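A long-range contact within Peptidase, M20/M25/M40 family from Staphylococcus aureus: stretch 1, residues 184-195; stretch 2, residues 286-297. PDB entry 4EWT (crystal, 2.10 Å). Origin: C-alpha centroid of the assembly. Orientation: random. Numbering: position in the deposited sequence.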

# COMPACT_ATOMS: atom_id res chain seq x y z
N GLY A 184 -12.61 25.31 1.76
CA GLY A 184 -11.42 25.99 1.30
C GLY A 184 -10.56 25.04 0.51
O GLY A 184 -10.80 23.83 0.49
N ARG A 185 -9.52 25.58 -0.11
CA ARG A 185 -8.78 24.83 -1.10
C ARG A 185 -7.29 25.10 -0.97
O ARG A 185 -6.87 26.24 -0.67
CB ARG A 185 -9.27 25.22 -2.50
CG ARG A 185 -8.63 24.47 -3.64
CD ARG A 185 -9.42 24.69 -4.92
NE ARG A 185 -9.37 26.09 -5.31
CZ ARG A 185 -10.18 26.66 -6.20
NH1 ARG A 185 -11.13 25.96 -6.81
NH2 ARG A 185 -10.05 27.96 -6.47
N ALA A 186 -6.50 24.04 -1.15
CA ALA A 186 -5.05 24.20 -1.30
C ALA A 186 -4.56 23.35 -2.46
O ALA A 186 -5.25 22.43 -2.88
CB ALA A 186 -4.33 23.85 -0.00
N PHE A 187 -3.38 23.68 -2.98
CA PHE A 187 -2.74 22.95 -4.07
C PHE A 187 -1.31 22.60 -3.69
O PHE A 187 -0.62 23.38 -3.05
CB PHE A 187 -2.70 23.81 -5.34
CG PHE A 187 -4.05 24.19 -5.85
CD1 PHE A 187 -4.91 23.21 -6.35
CD2 PHE A 187 -4.47 25.51 -5.81
CE1 PHE A 187 -6.18 23.56 -6.83
CE2 PHE A 187 -5.74 25.88 -6.29
CZ PHE A 187 -6.58 24.90 -6.80
N PHE A 188 -0.85 21.44 -4.14
CA PHE A 188 0.54 21.07 -3.93
C PHE A 188 1.17 20.37 -5.13
O PHE A 188 0.49 19.69 -5.91
CB PHE A 188 0.71 20.22 -2.65
CG PHE A 188 -0.02 18.90 -2.68
CD1 PHE A 188 0.65 17.73 -3.00
CD2 PHE A 188 -1.38 18.83 -2.34
CE1 PHE A 188 -0.02 16.48 -3.01
CE2 PHE A 188 -2.07 17.59 -2.34
CZ PHE A 188 -1.40 16.43 -2.67
N LYS A 189 2.48 20.57 -5.26
CA LYS A 189 3.28 19.82 -6.21
C LYS A 189 4.33 19.11 -5.39
O LYS A 189 4.92 19.69 -4.48
CB LYS A 189 3.96 20.76 -7.22
CG LYS A 189 2.98 21.54 -8.06
CD LYS A 189 3.69 22.49 -9.02
CE LYS A 189 2.69 23.21 -9.93
NZ LYS A 189 3.17 24.58 -10.31
N LEU A 190 4.55 17.84 -5.69
CA LEU A 190 5.59 17.09 -5.00
C LEU A 190 6.51 16.47 -6.02
O LEU A 190 6.07 15.73 -6.92
CB LEU A 190 4.98 16.01 -4.10
CG LEU A 190 5.94 14.99 -3.47
CD1 LEU A 190 6.91 15.62 -2.43
CD2 LEU A 190 5.13 13.89 -2.84
N LYS A 191 7.79 16.79 -5.90
CA LYS A 191 8.77 16.14 -6.73
C LYS A 191 9.42 15.06 -5.90
O LYS A 191 9.86 15.32 -4.79
CB LYS A 191 9.80 17.14 -7.28
CG LYS A 191 10.93 16.45 -8.04
CD LYS A 191 11.74 17.42 -8.89
CE LYS A 191 12.65 18.26 -8.04
NZ LYS A 191 13.74 18.90 -8.87
N VAL A 192 9.44 13.84 -6.42
CA VAL A 192 10.06 12.70 -5.76
C VAL A 192 11.28 12.33 -6.61
O VAL A 192 11.13 11.84 -7.74
CB VAL A 192 9.10 11.48 -5.62
CG1 VAL A 192 9.78 10.32 -4.90
CG2 VAL A 192 7.79 11.87 -4.85
N GLN A 193 12.47 12.60 -6.08
CA GLN A 193 13.70 12.33 -6.79
C GLN A 193 14.37 11.09 -6.20
O GLN A 193 14.79 11.10 -5.04
CB GLN A 193 14.63 13.56 -6.70
CG GLN A 193 16.06 13.36 -7.23
CD GLN A 193 16.13 13.33 -8.73
OE1 GLN A 193 16.52 12.32 -9.33
NE2 GLN A 193 15.77 14.45 -9.38
N GLY A 194 14.43 10.03 -7.00
CA GLY A 194 15.23 8.84 -6.68
C GLY A 194 16.51 8.88 -7.51
O GLY A 194 17.15 9.92 -7.65
N LYS A 195 16.86 7.74 -8.09
CA LYS A 195 18.03 7.61 -8.91
C LYS A 195 17.69 6.63 -10.04
O LYS A 195 17.30 5.49 -9.79
CB LYS A 195 19.21 7.09 -8.08
CG LYS A 195 20.43 6.71 -8.92
CD LYS A 195 21.46 5.96 -8.08
CE LYS A 195 22.63 6.84 -7.75
NZ LYS A 195 23.58 6.90 -8.89
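Stretch 2 286-297: GVTCTLEYNDDY

Stretch 2 pairs with stretch 1 as an antiparallel β-neighbour: strand 288-295 runs at 171° to strand 184-193, with an axial closest approach of 4.6 Å. The register follows from the bridges, in which Phe187 faces Asn294, Lys189 faces Glu292, Lys191 faces Thr290 and Gln193 faces Thr288 as hydrogen-bonded pairs. Each closes a two-bond ring; for Lys191 and Thr290, both Lys191 N to Thr290 O and Thr290 N to Lys191 O measure 2.8 Å. The intervening non-hydrogen-bonded pairs bring their backbones closer, Phe188 CA lying 4.4 Å from Tyr293 CA, and there CA-H...O contacts appear, the shortest being Phe188 CA to Glu292 O at 3.1 Å.

Strand alternation sorts the side chains. Ala186, Phe188, Leu190 and Val192 share one face with Cys289, Leu291 and Tyr293. Tyr293 (chi1 -162°, t) brings its ring nearer to stretch 1, with CE2 3.7 Å from Ala186 CB and CD1 3.7 Å from Phe188 CB. Phe188 instead adopts p (63°), and its end leads away; the two ring planes lie within 5°, but a centroid separation of 5.9 Å leaves scarcely any overlap. Leu190 and Leu291 both adopt t,p, which carries their ends nearer the opposing strand: Leu190 CD1 lies 3.7 Å from Cys289 CB, and Leu291 CD1 lies 4.0 Å from Leu190 CB. Before the strand begins, the backbone of Val287 points its CA-to-CB bond toward stretch 1, with Val287 CB 4.0 Å from Val192 CG1, the methyl that chi1 of Val192 (t) positions.

On the other face, Thr288, Thr290, Glu292 and Asn294 are all m and exposed. Phe187, also m, swings CE2 to 3.6 Å from Asp296 CG.

At the far end, Arg185 extends through t,t before chi3 turns to p (65°). This conformation sets NE 2.7 Å from Asp296 OD2 in a salt bridge, while NH2 lies over one face of the Tyr297 ring, giving an off-centre cation-pi contact with CZ 4.7 Å from the centroid.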

# COMPACT_ATOMS: atom_id res chain seq x y z
N GLY A 286 14.54 6.68 0.86
CA GLY A 286 15.85 7.30 0.54
C GLY A 286 15.73 8.20 -0.68
O GLY A 286 16.71 8.44 -1.36
N VAL A 287 14.53 8.69 -0.95
CA VAL A 287 14.33 9.65 -2.03
C VAL A 287 14.48 11.06 -1.49
O VAL A 287 14.48 11.26 -0.28
CB VAL A 287 12.94 9.51 -2.66
CG1 VAL A 287 12.88 8.26 -3.54
CG2 VAL A 287 11.84 9.49 -1.58
N THR A 288 14.61 12.05 -2.39
CA THR A 288 14.54 13.46 -1.99
C THR A 288 13.18 14.00 -2.45
O THR A 288 12.80 13.83 -3.61
CB THR A 288 15.66 14.30 -2.65
OG1 THR A 288 16.89 13.63 -2.44
CG2 THR A 288 15.75 15.70 -2.04
N CYS A 289 12.46 14.65 -1.53
CA CYS A 289 11.14 15.18 -1.86
C CYS A 289 11.18 16.70 -1.88
O CYS A 289 11.72 17.30 -0.95
CB CYS A 289 10.14 14.75 -0.81
SG CYS A 289 9.67 13.05 -0.98
N THR A 290 10.60 17.30 -2.91
CA THR A 290 10.43 18.75 -2.96
C THR A 290 8.95 19.06 -3.00
O THR A 290 8.28 18.88 -4.03
CB THR A 290 11.17 19.40 -4.16
OG1 THR A 290 12.49 18.84 -4.23
CG2 THR A 290 11.28 20.94 -3.99
N LEU A 291 8.43 19.50 -1.85
CA LEU A 291 7.03 19.85 -1.70
C LEU A 291 6.84 21.36 -1.75
O LEU A 291 7.52 22.12 -1.04
CB LEU A 291 6.51 19.30 -0.38
CG LEU A 291 5.00 19.36 -0.08
CD1 LEU A 291 4.21 18.59 -1.10
CD2 LEU A 291 4.73 18.82 1.33
N GLU A 292 5.96 21.79 -2.66
CA GLU A 292 5.49 23.16 -2.74
C GLU A 292 4.01 23.06 -2.35
O GLU A 292 3.24 22.36 -2.99
CB GLU A 292 5.63 23.71 -4.16
CG GLU A 292 7.07 23.75 -4.70
CD GLU A 292 7.13 24.00 -6.22
OE1 GLU A 292 7.83 23.24 -6.92
OE2 GLU A 292 6.46 24.96 -6.71
N TYR A 293 3.62 23.74 -1.28
CA TYR A 293 2.27 23.63 -0.77
C TYR A 293 1.67 25.03 -0.73
O TYR A 293 2.11 25.89 0.04
CB TYR A 293 2.29 22.96 0.62
CG TYR A 293 0.94 22.42 1.04
CD1 TYR A 293 0.67 21.06 0.95
CD2 TYR A 293 -0.06 23.27 1.51
CE1 TYR A 293 -0.58 20.55 1.32
CE2 TYR A 293 -1.32 22.77 1.87
CZ TYR A 293 -1.56 21.42 1.78
OH TYR A 293 -2.78 20.92 2.16
N ASN A 294 0.68 25.26 -1.59
CA ASN A 294 0.14 26.61 -1.82
C ASN A 294 -1.29 26.69 -1.36
O ASN A 294 -2.19 26.09 -1.98
CB ASN A 294 0.22 26.98 -3.31
CG ASN A 294 1.66 27.07 -3.82
OD1 ASN A 294 2.57 27.52 -3.12
ND2 ASN A 294 1.85 26.68 -5.07
N ASP A 295 -1.51 27.41 -0.27
CA ASP A 295 -2.87 27.69 0.18
C ASP A 295 -3.62 28.49 -0.88
O ASP A 295 -3.04 29.28 -1.64
CB ASP A 295 -2.87 28.46 1.51
CG ASP A 295 -4.12 28.19 2.33
OD1 ASP A 295 -4.72 27.11 2.14
OD2 ASP A 295 -4.50 29.04 3.17
N ASP A 296 -4.92 28.28 -0.92
CA ASP A 296 -5.74 28.93 -1.91
C ASP A 296 -7.00 29.29 -1.14
O ASP A 296 -6.95 29.36 0.08
CB ASP A 296 -6.05 27.93 -3.02
CG ASP A 296 -6.71 28.57 -4.17
OD1 ASP A 296 -6.10 29.48 -4.77
OD2 ASP A 296 -7.85 28.16 -4.46
N TYR A 297 -8.14 29.51 -1.81
CA TYR A 297 -9.32 30.10 -1.18
C TYR A 297 -9.55 29.53 0.22
O TYR A 297 -9.40 28.33 0.43
CB TYR A 297 -10.59 29.94 -2.05
CG TYR A 297 -10.53 30.53 -3.46
CD1 TYR A 297 -9.49 31.38 -3.86
CD2 TYR A 297 -11.55 30.27 -4.38
CE1 TYR A 297 -9.46 31.92 -5.15
CE2 TYR A 297 -11.52 30.80 -5.67
CZ TYR A 297 -10.48 31.62 -6.05
OH TYR A 297 -10.44 32.15 -7.33